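Local coordinates for YfkN protein (Bacillus subtilis subsp. subtilis, PDB 3GVE) that belongs to the calcineurin-like phosphoesterase family of metal-binding proteins and carries manganese and magnesium ions side by side in its metal centre, at residues K162-P172 against E206-H216; P8-T17 against L287-E295. All coordinates share one frame; numbering follows the deposited sequence. Where two conformers were deposited one is given.

Contact 1: residues K162-P172 against E206-H216. With MG (magnesium ion), chain D.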
# COMPACT_ATOMS: atom_id res chain seq x y z
N LYS A 162 -31.51 22.82 20.21
CA LYS A 162 -31.64 21.42 19.87
C LYS A 162 -31.66 21.28 18.37
O LYS A 162 -32.49 21.85 17.71
CB LYS A 162 -32.91 20.86 20.49
CG LYS A 162 -32.79 20.83 22.00
CD LYS A 162 -33.84 20.02 22.63
CE LYS A 162 -33.32 19.47 23.93
NZ LYS A 162 -33.12 20.55 24.91
N VAL A 163 -30.69 20.54 17.85
CA VAL A 163 -30.51 20.31 16.43
C VAL A 163 -30.40 18.81 16.17
O VAL A 163 -29.60 18.14 16.78
CB VAL A 163 -29.24 21.03 15.91
CG1 VAL A 163 -29.05 20.81 14.41
CG2 VAL A 163 -29.30 22.52 16.26
N LYS A 164 -31.24 18.29 15.28
CA LYS A 164 -31.22 16.84 14.97
C LYS A 164 -30.25 16.61 13.80
O LYS A 164 -30.41 17.14 12.74
CB LYS A 164 -32.57 16.36 14.63
CG LYS A 164 -33.44 16.02 15.80
CD LYS A 164 -34.86 15.51 15.37
CE LYS A 164 -35.77 15.43 16.63
NZ LYS A 164 -36.86 14.50 16.27
N VAL A 165 -29.18 15.88 14.12
CA VAL A 165 -28.13 15.55 13.15
C VAL A 165 -28.31 14.13 12.71
O VAL A 165 -28.37 13.19 13.53
CB VAL A 165 -26.75 15.73 13.78
CG1 VAL A 165 -25.60 15.48 12.78
CG2 VAL A 165 -26.62 17.19 14.29
N GLY A 166 -28.35 13.93 11.42
CA GLY A 166 -28.45 12.63 10.80
C GLY A 166 -27.16 12.18 10.13
O GLY A 166 -26.45 13.04 9.55
N TYR A 167 -26.84 10.91 10.18
CA TYR A 167 -25.71 10.39 9.45
C TYR A 167 -26.23 9.32 8.51
O TYR A 167 -27.02 8.48 8.91
CB TYR A 167 -24.71 9.76 10.41
CG TYR A 167 -24.22 10.68 11.52
CD1 TYR A 167 -23.10 11.49 11.35
CD2 TYR A 167 -24.88 10.73 12.74
CE1 TYR A 167 -22.67 12.32 12.38
CE2 TYR A 167 -24.45 11.55 13.76
CZ TYR A 167 -23.34 12.34 13.58
OH TYR A 167 -22.92 13.15 14.61
N ILE A 168 -25.74 9.35 7.29
CA ILE A 168 -26.02 8.33 6.29
C ILE A 168 -24.70 7.93 5.65
O ILE A 168 -23.82 8.75 5.50
CB ILE A 168 -27.02 8.85 5.21
CG1 ILE A 168 -27.41 7.74 4.23
CG2 ILE A 168 -26.47 10.09 4.47
CD1 ILE A 168 -28.61 8.10 3.30
N GLY A 169 -24.56 6.67 5.29
CA GLY A 169 -23.31 6.19 4.72
C GLY A 169 -23.50 5.40 3.44
O GLY A 169 -24.53 4.80 3.23
N PHE A 170 -22.47 5.41 2.60
CA PHE A 170 -22.45 4.73 1.30
C PHE A 170 -21.13 4.04 1.03
O PHE A 170 -20.08 4.53 1.41
CB PHE A 170 -22.71 5.73 0.15
CG PHE A 170 -23.86 6.63 0.40
CD1 PHE A 170 -25.16 6.19 0.21
CD2 PHE A 170 -23.66 7.91 0.84
CE1 PHE A 170 -26.23 7.02 0.45
CE2 PHE A 170 -24.72 8.76 1.08
CZ PHE A 170 -26.02 8.31 0.89
N VAL A 171 -21.20 2.91 0.33
CA VAL A 171 -20.01 2.15 -0.08
C VAL A 171 -20.10 1.89 -1.60
O VAL A 171 -21.17 1.88 -2.16
CB VAL A 171 -19.89 0.82 0.73
CG1 VAL A 171 -20.94 -0.20 0.26
CG2 VAL A 171 -18.49 0.23 0.64
N PRO A 172 -18.97 1.70 -2.27
CA PRO A 172 -19.06 1.48 -3.72
C PRO A 172 -19.70 0.13 -4.06
O PRO A 172 -19.45 -0.87 -3.41
CB PRO A 172 -17.60 1.52 -4.19
CG PRO A 172 -16.90 2.36 -3.14
CD PRO A 172 -17.57 1.91 -1.85
N GLU A 206 -38.27 12.12 9.57
CA GLU A 206 -37.96 11.90 10.97
C GLU A 206 -37.30 13.07 11.67
O GLU A 206 -36.91 12.91 12.87
CB GLU A 206 -37.16 10.59 11.13
CG GLU A 206 -37.84 9.37 10.54
CD GLU A 206 -39.18 9.04 11.25
OE1 GLU A 206 -39.38 9.48 12.41
OE2 GLU A 206 -40.00 8.30 10.62
N GLY A 207 -37.20 14.21 11.02
CA GLY A 207 -36.80 15.41 11.70
C GLY A 207 -35.36 15.85 11.57
O GLY A 207 -34.97 16.81 12.19
N ALA A 208 -34.57 15.17 10.76
CA ALA A 208 -33.18 15.60 10.60
C ALA A 208 -33.09 17.05 10.17
O ALA A 208 -33.68 17.44 9.20
CB ALA A 208 -32.45 14.70 9.59
N ASP A 209 -32.33 17.84 10.92
CA ASP A 209 -32.06 19.24 10.59
C ASP A 209 -30.78 19.40 9.76
O ASP A 209 -30.68 20.27 8.92
CB ASP A 209 -31.92 20.06 11.86
CG ASP A 209 -33.20 20.16 12.63
OD1 ASP A 209 -34.22 20.51 12.01
OD2 ASP A 209 -33.16 19.88 13.82
N VAL A 210 -29.79 18.57 10.06
CA VAL A 210 -28.48 18.57 9.39
C VAL A 210 -28.19 17.14 9.00
O VAL A 210 -28.34 16.25 9.80
CB VAL A 210 -27.37 19.07 10.33
CG1 VAL A 210 -25.99 18.93 9.67
CG2 VAL A 210 -27.63 20.51 10.75
N ILE A 211 -27.80 16.93 7.75
CA ILE A 211 -27.51 15.58 7.25
C ILE A 211 -26.05 15.49 6.80
O ILE A 211 -25.61 16.26 5.95
CB ILE A 211 -28.47 15.18 6.09
CG1 ILE A 211 -29.91 14.99 6.61
CG2 ILE A 211 -27.97 13.90 5.41
CD1 ILE A 211 -30.93 14.71 5.53
N ILE A 212 -25.33 14.52 7.39
CA ILE A 212 -23.86 14.31 7.07
C ILE A 212 -23.76 13.01 6.35
O ILE A 212 -24.22 11.95 6.85
CB ILE A 212 -23.06 14.31 8.37
CG1 ILE A 212 -23.19 15.68 9.08
CG2 ILE A 212 -21.60 14.04 8.01
CD1 ILE A 212 -22.72 15.66 10.50
N ALA A 213 -23.21 13.05 5.14
CA ALA A 213 -22.96 11.83 4.38
C ALA A 213 -21.57 11.30 4.63
O ALA A 213 -20.59 12.06 4.34
CB ALA A 213 -23.13 12.14 2.87
N LEU A 214 -21.47 10.08 5.12
CA LEU A 214 -20.22 9.37 5.20
C LEU A 214 -20.11 8.57 3.90
O LEU A 214 -20.52 7.43 3.80
CB LEU A 214 -20.20 8.51 6.46
CG LEU A 214 -20.57 9.28 7.75
CD1 LEU A 214 -20.57 8.37 8.96
CD2 LEU A 214 -19.68 10.48 8.00
N ALA A 215 -19.59 9.24 2.89
CA ALA A 215 -19.57 8.71 1.54
C ALA A 215 -18.23 8.06 1.26
O ALA A 215 -17.27 8.73 0.94
CB ALA A 215 -19.85 9.83 0.55
N HIS A 216 -18.19 6.74 1.39
CA HIS A 216 -16.93 6.02 1.13
C HIS A 216 -16.81 5.83 -0.37
O HIS A 216 -17.10 4.78 -0.92
CB HIS A 216 -16.76 4.68 1.86
CG HIS A 216 -15.36 4.16 1.74
ND1 HIS A 216 -14.36 4.53 2.61
CD2 HIS A 216 -14.75 3.43 0.77
CE1 HIS A 216 -13.21 4.01 2.21
NE2 HIS A 216 -13.43 3.33 1.10
MG MG D . -12.00 2.05 -0.21
O HOH W 1 -9.74 2.81 -0.74
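Val165 to Phe170 pair in parallel register with Val210 to Ala215, the short strand axes approaching to 4.6 Å at 22°, and a ladder of backbone hydrogen bonds extends from Val210 N-Lys164 O to His216 N-Phe170 O. At its start Asp209 folds back on Lys164: its OD2 accepts Lys164 N at 2.9 Å in an almost straight bond (175°) on the anti side of the carboxylate, while Asp209 N and Val210 N both donate to Lys164 O. The carboxylate can do this because CG stands beside its own backbone N (chi1 -66°). Lys164 lays its extended chain over the Gly207 carbonyl, CD lying 3.4 Å from Gly207 O; Gly207, at positive phi, closes the Schellman motif of helix 192-205. On one face of the sheet the Ile212 CD1 methyl touches both Val165 CG1 (3.7 Å) and Tyr167 CE1 (3.8 Å). The other face, covered by helix 192-205 of this beta-alpha-beta crossover, has Ala213 CB at the edge of the Phe170 ring, 4.1 Å from CE2. At the C-terminal end His216 NE2 binds magnesium at 2.3 Å, together with Asp64, Asn108, His249 and a water. Pro172 CD meets the edge of this imidazole, 4.1 Å from CD2. Magnesium on NE2 and Asn62 O, hydrogen-bonded to ND1, fix the ring's rotation, while His216 N to Phe170 O anchors its backbone at the strand end.

Contact 2: residues P8-T17 against L287-E295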
# COMPACT_ATOMS: atom_id res chain seq x y z
N PRO A 8 -29.45 34.30 15.09
CA PRO A 8 -28.22 33.94 15.81
C PRO A 8 -27.70 32.58 15.30
O PRO A 8 -28.49 31.67 15.13
CB PRO A 8 -28.71 33.80 17.27
CG PRO A 8 -30.12 34.18 17.30
CD PRO A 8 -30.62 33.99 15.91
N GLN A 9 -26.40 32.45 15.08
CA GLN A 9 -26.00 31.23 14.45
C GLN A 9 -25.50 30.17 15.45
O GLN A 9 -25.21 30.44 16.57
CB GLN A 9 -24.90 31.51 13.41
CG GLN A 9 -25.22 32.65 12.44
CD GLN A 9 -24.23 32.80 11.35
OE1 GLN A 9 -24.60 32.97 10.21
NE2 GLN A 9 -22.98 32.66 11.67
N VAL A 10 -25.46 28.94 14.98
CA VAL A 10 -24.74 27.83 15.64
C VAL A 10 -23.50 27.47 14.78
O VAL A 10 -23.64 27.17 13.63
CB VAL A 10 -25.62 26.60 15.81
CG1 VAL A 10 -24.83 25.47 16.41
CG2 VAL A 10 -26.88 26.92 16.70
N HIS A 11 -22.32 27.46 15.37
CA HIS A 11 -21.16 26.99 14.63
C HIS A 11 -20.96 25.51 14.97
O HIS A 11 -20.62 25.20 16.09
CB HIS A 11 -19.92 27.83 14.98
CG HIS A 11 -18.66 27.37 14.33
ND1 HIS A 11 -17.42 27.70 14.83
CD2 HIS A 11 -18.44 26.60 13.24
CE1 HIS A 11 -16.48 27.17 14.06
NE2 HIS A 11 -17.07 26.48 13.10
N LEU A 12 -21.20 24.64 14.01
CA LEU A 12 -21.01 23.21 14.19
C LEU A 12 -19.76 22.78 13.42
O LEU A 12 -19.60 23.13 12.27
CB LEU A 12 -22.25 22.47 13.67
CG LEU A 12 -22.21 20.95 13.71
CD1 LEU A 12 -22.10 20.47 15.15
CD2 LEU A 12 -23.44 20.37 13.04
N SER A 13 -18.86 22.05 14.07
CA SER A 13 -17.66 21.54 13.41
C SER A 13 -17.77 20.03 13.30
O SER A 13 -18.20 19.37 14.22
CB SER A 13 -16.42 21.89 14.20
OG SER A 13 -16.19 23.28 14.20
N ILE A 14 -17.37 19.49 12.15
CA ILE A 14 -17.34 18.05 11.96
C ILE A 14 -15.91 17.66 11.65
O ILE A 14 -15.34 18.16 10.71
CB ILE A 14 -18.25 17.64 10.76
CG1 ILE A 14 -19.70 18.11 10.96
CG2 ILE A 14 -18.22 16.13 10.57
CD1 ILE A 14 -20.43 18.27 9.66
N LEU A 15 -15.36 16.77 12.46
CA LEU A 15 -14.01 16.24 12.23
C LEU A 15 -14.13 14.84 11.65
O LEU A 15 -14.98 14.09 12.08
CB LEU A 15 -13.25 16.19 13.55
CG LEU A 15 -13.26 17.48 14.38
CD1 LEU A 15 -12.43 17.26 15.64
CD2 LEU A 15 -12.73 18.67 13.59
N ALA A 16 -13.27 14.49 10.69
CA ALA A 16 -13.42 13.23 9.95
C ALA A 16 -12.12 12.51 9.66
O ALA A 16 -11.15 13.14 9.20
CB ALA A 16 -14.16 13.48 8.63
N THR A 17 -12.13 11.19 9.87
CA THR A 17 -11.01 10.35 9.38
C THR A 17 -11.52 9.47 8.27
O THR A 17 -12.77 9.23 8.12
CB THR A 17 -10.44 9.51 10.53
OG1 THR A 17 -11.52 8.82 11.22
CG2 THR A 17 -9.72 10.38 11.52
N LEU A 287 -6.54 15.17 8.90
CA LEU A 287 -7.87 15.20 9.49
C LEU A 287 -8.75 16.11 8.62
O LEU A 287 -8.33 17.19 8.22
CB LEU A 287 -7.80 15.79 10.89
CG LEU A 287 -9.12 15.82 11.65
CD1 LEU A 287 -9.57 14.40 11.95
CD2 LEU A 287 -8.98 16.64 12.94
N GLY A 288 -9.97 15.68 8.34
CA GLY A 288 -10.93 16.51 7.64
C GLY A 288 -11.67 17.38 8.63
O GLY A 288 -11.99 16.95 9.72
N VAL A 289 -11.96 18.61 8.23
CA VAL A 289 -12.63 19.57 9.09
C VAL A 289 -13.67 20.32 8.28
O VAL A 289 -13.33 21.01 7.35
CB VAL A 289 -11.62 20.59 9.72
CG1 VAL A 289 -12.34 21.55 10.66
CG2 VAL A 289 -10.50 19.86 10.45
N ILE A 290 -14.93 20.16 8.65
CA ILE A 290 -16.00 20.94 8.05
C ILE A 290 -16.64 21.85 9.09
O ILE A 290 -17.01 21.42 10.16
CB ILE A 290 -17.08 20.03 7.43
CG1 ILE A 290 -16.50 19.33 6.19
CG2 ILE A 290 -18.33 20.81 7.09
CD1 ILE A 290 -17.47 18.38 5.50
N ASP A 291 -16.74 23.13 8.75
CA ASP A 291 -17.41 24.11 9.60
C ASP A 291 -18.73 24.48 8.95
O ASP A 291 -18.79 24.79 7.78
CB ASP A 291 -16.52 25.35 9.79
CG ASP A 291 -15.27 25.03 10.59
OD1 ASP A 291 -15.39 24.75 11.78
OD2 ASP A 291 -14.18 25.01 10.01
N LEU A 292 -19.79 24.39 9.74
CA LEU A 292 -21.13 24.82 9.33
C LEU A 292 -21.57 25.98 10.21
O LEU A 292 -21.49 25.90 11.42
CB LEU A 292 -22.14 23.69 9.48
CG LEU A 292 -21.89 22.42 8.66
CD1 LEU A 292 -22.98 21.38 8.87
CD2 LEU A 292 -21.69 22.75 7.17
N LYS A 293 -22.12 27.01 9.55
CA LYS A 293 -22.84 28.10 10.35
C LYS A 293 -24.31 27.90 10.04
O LYS A 293 -24.78 28.05 8.95
CB LYS A 293 -22.39 29.47 9.91
CG LYS A 293 -21.01 29.73 10.24
CD LYS A 293 -20.49 31.12 9.79
CE LYS A 293 -19.05 31.35 10.18
NZ LYS A 293 -18.55 32.76 9.69
N LEU A 294 -24.99 27.45 11.00
CA LEU A 294 -26.41 27.13 11.00
C LEU A 294 -27.24 28.30 11.50
O LEU A 294 -26.87 28.97 12.43
CB LEU A 294 -26.72 25.91 11.87
CG LEU A 294 -25.83 24.68 11.74
CD1 LEU A 294 -26.29 23.65 12.74
CD2 LEU A 294 -25.97 24.17 10.35
N GLU A 295 -28.39 28.51 10.86
CA GLU A 295 -29.29 29.60 11.25
C GLU A 295 -30.70 29.09 11.34
O GLU A 295 -31.10 28.32 10.49
CB GLU A 295 -29.24 30.73 10.23
CG GLU A 295 -28.25 31.78 10.59
CD GLU A 295 -28.10 32.84 9.54
OE1 GLU A 295 -29.08 33.11 8.84
OE2 GLU A 295 -27.02 33.40 9.41
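The His11 ring meets strand 287-295 with its edge: NE2 donates to Asp291 OD1 at 2.7 Å, and the backbone oxygen of Leu292 lies near the ring plane beside CD2, at 3.6 Å. No atom of strand 287-295 stacks on either face. Asp291 OD1 lies near the imidazole plane, but the donor reaches it from above the carboxylate, 39° out of that plane, and the two planes are turned 48° apart. CG of His11 points away from its own backbone N (chi1 176°), which swings the ring over toward the neighbouring strand. Ser13 OG donates to the same OD1 at 2.9 Å, nearly in line with the carboxylate C-O bond, so OD1 is gripped by two side chains; Ser13 OG is in turn hydrogen-bonded to Asn54. Further along this face Leu15 CD2 packs alongside Val289 CG2 at 4.0 Å. The reverse face is aliphatic: Ile14 CD1 touches Ile290 CG2 (4.2 Å) and Leu292 CD1 (4.1 Å), while Val10 and Leu294 meet through their CB atoms. The backbones are antiparallel, with paired bonds at Val10-Leu294, Leu12-Leu292, Ile14-Ile290 and Ala16-Gly288, joining the N-terminal strand to one late in the chain, in the sheet ordered 57-61, 9-17, 286-297, 300-312. A doubly held carboxylate would probably be stabilised in its charged form, and it links residues of non-hydrogen-bonded pairs, adding a side-chain tie where the backbone supplies none.

Overall arrangement
Contacts 1 and 2 belong to two different mixed sheets that pack face to face; the centres of the two contacts lie 13 Å apart. The evidence is direct: Ile212 CD1 of contact 1 lies 3.6 Å from Ile14 CD1 of contact 2, and Val210 CG1 is 4.0 Å from Leu292 CD1. Their aliphatic faces thus form one shared layer, as expected of the layered metallophosphoesterase fold. The C-terminal ends of strands 210-215 and 9-17 lead toward the metals. The side chain of His216, a magnesium ligand at the end of 206-216, is about 5 Å from the manganese, whereas that of Thr17, last of 8-17, is about 12 Å from manganese, though Asp19, just beyond, binds it.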